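Local coordinates for putative endonuclease/exonuclease/phosphatase family protein (Bacteroides vulgatus ATCC 8482, PDB 3G6S) that probably hydrolyses phosphodiester bonds of nucleic acids, as an endonuclease or a 3'-5' RNA exonuclease, at residues A[23-35]-A[50-62]. Numbering follows the deposited sequence.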
loop_
_atom_site.group_PDB
_atom_site.type_symbol
_atom_site.label_atom_id
_atom_site.label_comp_id
_atom_site.label_asym_id
_atom_site.label_seq_id
_atom_site.Cartn_x
_atom_site.Cartn_y
_atom_site.Cartn_z
ATOM N N TRP A 23 4.079 9.097 16.379
ATOM C CA TRP A 23 4.612 9.454 15.077
ATOM C C TRP A 23 5.792 10.422 15.138
ATOM O O TRP A 23 6.688 10.380 14.288
ATOM C CB TRP A 23 3.501 10.053 14.213
ATOM C CG TRP A 23 3.997 10.680 12.965
ATOM C CD1 TRP A 23 4.093 12.007 12.704
ATOM C CD2 TRP A 23 4.498 10.001 11.807
ATOM N NE1 TRP A 23 4.624 12.207 11.451
ATOM C CE2 TRP A 23 4.882 10.991 10.880
ATOM C CE3 TRP A 23 4.661 8.653 11.467
ATOM C CZ2 TRP A 23 5.419 10.673 9.625
ATOM C CZ3 TRP A 23 5.195 8.336 10.217
ATOM C CH2 TRP A 23 5.568 9.345 9.313
ATOM N N GLN A 24 5.799 11.295 16.138
ATOM C CA GLN A 24 6.886 12.259 16.266
ATOM C C GLN A 24 8.247 11.581 16.454
ATOM O O GLN A 24 9.264 12.102 16.000
ATOM C CB GLN A 24 6.611 13.222 17.427
ATOM C CG GLN A 24 5.353 14.086 17.247
ATOM C CD GLN A 24 5.315 14.817 15.905
ATOM O OE1 GLN A 24 6.289 15.461 15.507
ATOM N NE2 GLN A 24 4.180 14.731 15.212
ATOM N N TYR A 25 8.264 10.416 17.099
ATOM C CA TYR A 25 9.515 9.699 17.338
ATOM C C TYR A 25 9.861 8.703 16.230
ATOM O O TYR A 25 10.888 8.031 16.294
ATOM C CB TYR A 25 9.453 8.953 18.682
ATOM C CG TYR A 25 9.013 9.812 19.846
ATOM C CD1 TYR A 25 9.739 10.944 20.218
ATOM C CD2 TYR A 25 7.845 9.516 20.548
ATOM C CE1 TYR A 25 9.309 11.769 21.259
ATOM C CE2 TYR A 25 7.406 10.331 21.591
ATOM C CZ TYR A 25 8.139 11.458 21.940
ATOM O OH TYR A 25 7.684 12.288 22.941
ATOM N N ARG A 26 9.015 8.621 15.209
ATOM C CA ARG A 26 9.240 7.684 14.121
ATOM C C ARG A 26 9.422 8.374 12.780
ATOM O O ARG A 26 9.972 7.786 11.845
ATOM C CB ARG A 26 8.073 6.699 14.066
ATOM C CG ARG A 26 7.868 6.004 15.401
ATOM C CD ARG A 26 6.815 4.911 15.361
ATOM N NE ARG A 26 5.440 5.416 15.361
ATOM C CZ ARG A 26 4.729 5.674 14.268
ATOM N NH1 ARG A 26 5.260 5.486 13.065
ATOM N NH2 ARG A 26 3.474 6.086 14.380
ATOM N N LYS A 27 8.965 9.625 12.707
ATOM C CA LYS A 27 9.050 10.452 11.500
ATOM C C LYS A 27 10.353 10.270 10.729
ATOM O O LYS A 27 10.340 9.854 9.577
ATOM C CB LYS A 27 8.937 11.941 11.848
ATOM C CG LYS A 27 7.648 12.392 12.516
ATOM C CD LYS A 27 7.510 13.930 12.460
ATOM C CE LYS A 27 8.749 14.657 12.989
ATOM N NZ LYS A 27 8.728 16.095 12.627
ATOM N N ASP A 28 11.472 10.611 11.366
ATOM C CA ASP A 28 12.771 10.513 10.730
ATOM C C ASP A 28 13.165 9.096 10.377
ATOM O O ASP A 28 13.707 8.855 9.292
ATOM C CB ASP A 28 13.838 11.148 11.613
ATOM C CG ASP A 28 13.806 12.668 11.555
ATOM O OD1 ASP A 28 12.705 13.247 11.730
ATOM O OD2 ASP A 28 14.873 13.287 11.334
ATOM N N ARG A 29 12.896 8.157 11.281
ATOM C CA ARG A 29 13.231 6.758 11.039
ATOM C C ARG A 29 12.542 6.246 9.770
ATOM O O ARG A 29 13.163 5.554 8.968
ATOM C CB ARG A 29 12.821 5.898 12.244
ATOM C CG ARG A 29 13.603 6.178 13.515
ATOM C CD ARG A 29 13.595 4.975 14.451
ATOM N NE ARG A 29 12.389 4.873 15.269
ATOM C CZ ARG A 29 12.251 5.421 16.474
ATOM N NH1 ARG A 29 13.252 6.117 17.008
ATOM N NH2 ARG A 29 11.118 5.263 17.153
ATOM N N VAL A 30 11.266 6.598 9.591
ATOM C CA VAL A 30 10.502 6.168 8.416
ATOM C C VAL A 30 11.036 6.779 7.111
ATOM O O VAL A 30 11.231 6.065 6.121
ATOM C CB VAL A 30 8.995 6.509 8.558
ATOM C CG1 VAL A 30 8.245 6.082 7.301
ATOM C CG2 VAL A 30 8.412 5.789 9.770
ATOM N N CYS A 31 11.269 8.090 7.109
ATOM C CA CYS A 31 11.808 8.767 5.925
ATOM C C CYS A 31 13.167 8.170 5.556
ATOM O O CYS A 31 13.444 7.895 4.384
ATOM C CB CYS A 31 12.014 10.266 6.178
ATOM S SG CYS A 31 10.516 11.219 6.485
ATOM N N GLN A 32 14.014 7.983 6.565
ATOM C CA GLN A 32 15.344 7.448 6.343
ATOM C C GLN A 32 15.288 6.075 5.694
ATOM O O GLN A 32 16.016 5.799 4.745
ATOM C CB GLN A 32 16.124 7.385 7.662
ATOM C CG GLN A 32 17.637 7.391 7.466
ATOM C CD GLN A 32 18.103 8.578 6.619
ATOM O OE1 GLN A 32 17.892 9.743 6.983
ATOM N NE2 GLN A 32 18.732 8.286 5.479
ATOM N N PHE A 33 14.416 5.216 6.204
ATOM C CA PHE A 33 14.270 3.865 5.660
ATOM C C PHE A 33 13.981 3.938 4.153
ATOM O O PHE A 33 14.626 3.262 3.347
ATOM C CB PHE A 33 13.126 3.147 6.378
ATOM C CG PHE A 33 12.923 1.738 5.933
ATOM C CD1 PHE A 33 13.639 0.704 6.513
ATOM C CD2 PHE A 33 12.007 1.442 4.930
ATOM C CE1 PHE A 33 13.444 -0.612 6.101
ATOM C CE2 PHE A 33 11.803 0.130 4.510
ATOM C CZ PHE A 33 12.524 -0.899 5.098
ATOM N N ILE A 34 13.014 4.778 3.787
ATOM C CA ILE A 34 12.623 4.969 2.395
ATOM C C ILE A 34 13.797 5.390 1.515
ATOM O O ILE A 34 14.065 4.753 0.493
ATOM C CB ILE A 34 11.494 6.016 2.290
ATOM C CG1 ILE A 34 10.265 5.516 3.062
ATOM C CG2 ILE A 34 11.140 6.277 0.828
ATOM C CD1 ILE A 34 9.114 6.513 3.118
ATOM N N LYS A 35 14.502 6.455 1.894
ATOM C CA LYS A 35 15.648 6.899 1.096
ATOM C C LYS A 35 16.776 5.865 1.095
ATOM O O LYS A 35 17.401 5.641 0.066
ATOM C CB LYS A 35 16.186 8.248 1.603
ATOM C CG LYS A 35 15.276 9.442 1.329
ATOM C CD LYS A 35 14.668 10.010 2.614
ATOM C CE LYS A 35 15.617 10.965 3.327
ATOM N NZ LYS A 35 15.952 12.147 2.475
ATOM N N ASN A 50 -1.166 15.685 8.801
ATOM C CA ASN A 50 0.086 16.212 9.306
ATOM C C ASN A 50 1.204 15.235 8.969
ATOM O O ASN A 50 2.320 15.653 8.673
ATOM C CB ASN A 50 -0.008 16.426 10.809
ATOM C CG ASN A 50 -0.290 15.155 11.548
ATOM O OD1 ASN A 50 0.627 14.398 11.865
ATOM N ND2 ASN A 50 -1.566 14.897 11.823
ATOM N N GLN A 51 0.899 13.935 8.998
ATOM C CA GLN A 51 1.903 12.914 8.677
ATOM C C GLN A 51 2.207 12.945 7.174
ATOM O O GLN A 51 3.346 12.734 6.752
ATOM C CB GLN A 51 1.419 11.511 9.051
ATOM C CG GLN A 51 1.014 11.348 10.494
ATOM C CD GLN A 51 0.538 9.952 10.803
ATOM O OE1 GLN A 51 1.330 9.079 11.141
ATOM N NE2 GLN A 51 -0.762 9.723 10.667
ATOM N N PHE A 52 1.186 13.201 6.368
ATOM C CA PHE A 52 1.390 13.278 4.940
ATOM C C PHE A 52 2.372 14.414 4.683
ATOM O O PHE A 52 3.316 14.263 3.908
ATOM C CB PHE A 52 0.073 13.564 4.243
ATOM C CG PHE A 52 0.183 13.607 2.754
ATOM C CD1 PHE A 52 0.304 12.433 2.019
ATOM C CD2 PHE A 52 0.157 14.817 2.081
ATOM C CE1 PHE A 52 0.393 12.466 0.627
ATOM C CE2 PHE A 52 0.247 14.861 0.692
ATOM C CZ PHE A 52 0.363 13.680 -0.038
ATOM N N GLN A 53 2.152 15.551 5.342
ATOM C CA GLN A 53 3.031 16.713 5.177
ATOM C C GLN A 53 4.464 16.437 5.636
ATOM O O GLN A 53 5.414 16.934 5.032
ATOM C CB GLN A 53 2.479 17.926 5.940
ATOM C CG GLN A 53 1.287 18.605 5.270
ATOM C CD GLN A 53 1.591 19.058 3.836
ATOM O OE1 GLN A 53 1.669 18.240 2.911
ATOM N NE2 GLN A 53 1.770 20.365 3.651
ATOM N N ASP A 54 4.627 15.658 6.704
ATOM C CA ASP A 54 5.965 15.346 7.178
ATOM C C ASP A 54 6.692 14.496 6.147
ATOM O O ASP A 54 7.894 14.662 5.934
ATOM C CB ASP A 54 5.929 14.589 8.506
ATOM C CG ASP A 54 5.380 15.422 9.635
ATOM O OD1 ASP A 54 5.522 16.668 9.590
ATOM O OD2 ASP A 54 4.811 14.829 10.578
ATOM N N LEU A 55 5.967 13.577 5.511
ATOM C CA LEU A 55 6.581 12.718 4.505
ATOM C C LEU A 55 7.112 13.567 3.353
ATOM O O LEU A 55 8.247 13.383 2.908
ATOM C CB LEU A 55 5.585 11.684 3.962
ATOM C CG LEU A 55 5.440 10.311 4.644
ATOM C CD1 LEU A 55 6.746 9.894 5.319
ATOM C CD2 LEU A 55 4.328 10.371 5.667
ATOM N N ARG A 56 6.292 14.499 2.872
ATOM C CA ARG A 56 6.710 15.361 1.782
ATOM C C ARG A 56 7.966 16.141 2.179
ATOM O O ARG A 56 8.879 16.327 1.368
ATOM C CB ARG A 56 5.584 16.328 1.398
ATOM C CG ARG A 56 4.357 15.639 0.808
ATOM C CD ARG A 56 3.274 16.629 0.402
ATOM N NE ARG A 56 3.804 17.743 -0.372
ATOM C CZ ARG A 56 4.488 17.618 -1.507
ATOM N NH1 ARG A 56 4.729 16.419 -2.019
ATOM N NH2 ARG A 56 4.943 18.699 -2.128
ATOM N N ALA A 57 8.022 16.584 3.431
ATOM C CA ALA A 57 9.172 17.346 3.903
ATOM C C ALA A 57 10.416 16.479 4.048
ATOM O O ALA A 57 11.526 16.918 3.739
ATOM C CB ALA A 57 8.844 18.010 5.226
ATOM N N GLY A 58 10.226 15.246 4.509
ATOM C CA GLY A 58 11.345 14.342 4.696
ATOM C C GLY A 58 11.778 13.625 3.435
ATOM O O GLY A 58 12.891 13.110 3.366
ATOM N N LEU A 59 10.907 13.582 2.433
ATOM C CA LEU A 59 11.241 12.915 1.170
ATOM C C LEU A 59 11.156 13.946 0.042
ATOM O O LEU A 59 10.286 13.858 -0.835
ATOM C CB LEU A 59 10.259 11.761 0.906
ATOM C CG LEU A 59 10.047 10.710 2.012
ATOM C CD1 LEU A 59 8.899 9.797 1.622
ATOM C CD2 LEU A 59 11.314 9.914 2.240
ATOM N N PRO A 60 12.064 14.933 0.048
ATOM C CA PRO A 60 12.061 15.971 -0.983
ATOM C C PRO A 60 12.162 15.457 -2.422
ATOM O O PRO A 60 11.658 16.100 -3.348
ATOM C CB PRO A 60 13.244 16.844 -0.585
ATOM C CG PRO A 60 14.175 15.879 0.051
ATOM C CD PRO A 60 13.246 15.065 0.919
ATOM N N GLU A 61 12.808 14.308 -2.611
ATOM C CA GLU A 61 12.968 13.739 -3.948
ATOM C C GLU A 61 11.754 12.963 -4.429
ATOM O O GLU A 61 11.761 12.385 -5.521
ATOM C CB GLU A 61 14.181 12.827 -3.991
ATOM C CG GLU A 61 15.416 13.497 -4.534
ATOM C CD GLU A 61 16.596 12.554 -4.558
ATOM O OE1 GLU A 61 17.080 12.172 -3.467
ATOM O OE2 GLU A 61 17.033 12.181 -5.669
ATOM N N TYR A 62 10.708 12.971 -3.616
ATOM C CA TYR A 62 9.482 12.264 -3.932
ATOM C C TYR A 62 8.295 13.200 -4.047
ATOM O O TYR A 62 8.426 14.419 -3.965
ATOM C CB TYR A 62 9.177 11.238 -2.842
ATOM C CG TYR A 62 10.142 10.086 -2.757
ATOM C CD1 TYR A 62 11.447 10.276 -2.309
ATOM C CD2 TYR A 62 9.736 8.792 -3.108
ATOM C CE1 TYR A 62 12.333 9.211 -2.210
ATOM C CE2 TYR A 62 10.606 7.711 -3.010
ATOM C CZ TYR A 62 11.906 7.926 -2.558
ATOM O OH TYR A 62 12.772 6.862 -2.442
HETATM O O HOH W 1 3.198 15.854 12.678
#
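W23, just ahead of helix 27-35, meets D54 of helix 50-58. The indole N-H of W23 points straight at the carboxylate: NE1 to D54 OD2 is 2.8 Å, with an N-H...O angle of 166°, and OD2 receives it through its anti lone pair. D54 lies at the edge of the indole, its carboxylate nearly coplanar with the ring. A water bridging to Q24 NE2 donates a second hydrogen bond to OD2. The aliphatic part of Q51 covers one indole face in a CH-pi contact, its CG 3.7 Å from the centroid of the five-membered ring. Tryptophan suits this place because one flat side chain offers both a donor and a broad apolar face, and CG lying opposite the backbone N (chi1 169°) carries it to the neighbouring helix. Replacing the indole with the methyl of an alanine is likely to leave D54 OD2 without its ring donor and to open a gap over Q51.

Farther along, the axes approach to 9.8 Å and cross at -48°. G58 lets C31 come close, SG lying 3.7 Å from G58 CA, where a CB on G58 would collide with the sulfur. L59, just beyond the helix, suits its place through its branched end: CD1 meets I34 CD1 at 3.6 Å, while CD2 lies 3.4 Å from K35 CD and also reaches C31. The bent K35 chain thus lays its methylenes on leucine and brings NZ to G58 O in a weak hydrogen bond. Beneath, V30, I34 and L55 rest on M44 of strand 41-45, so both helices pack against one sheet of the DNase I-like fold. The directional indole-carboxylate bond thus restrains the rotation of the W23 ring, while close packing at C31, G58 and L59 limits how near the helices can come.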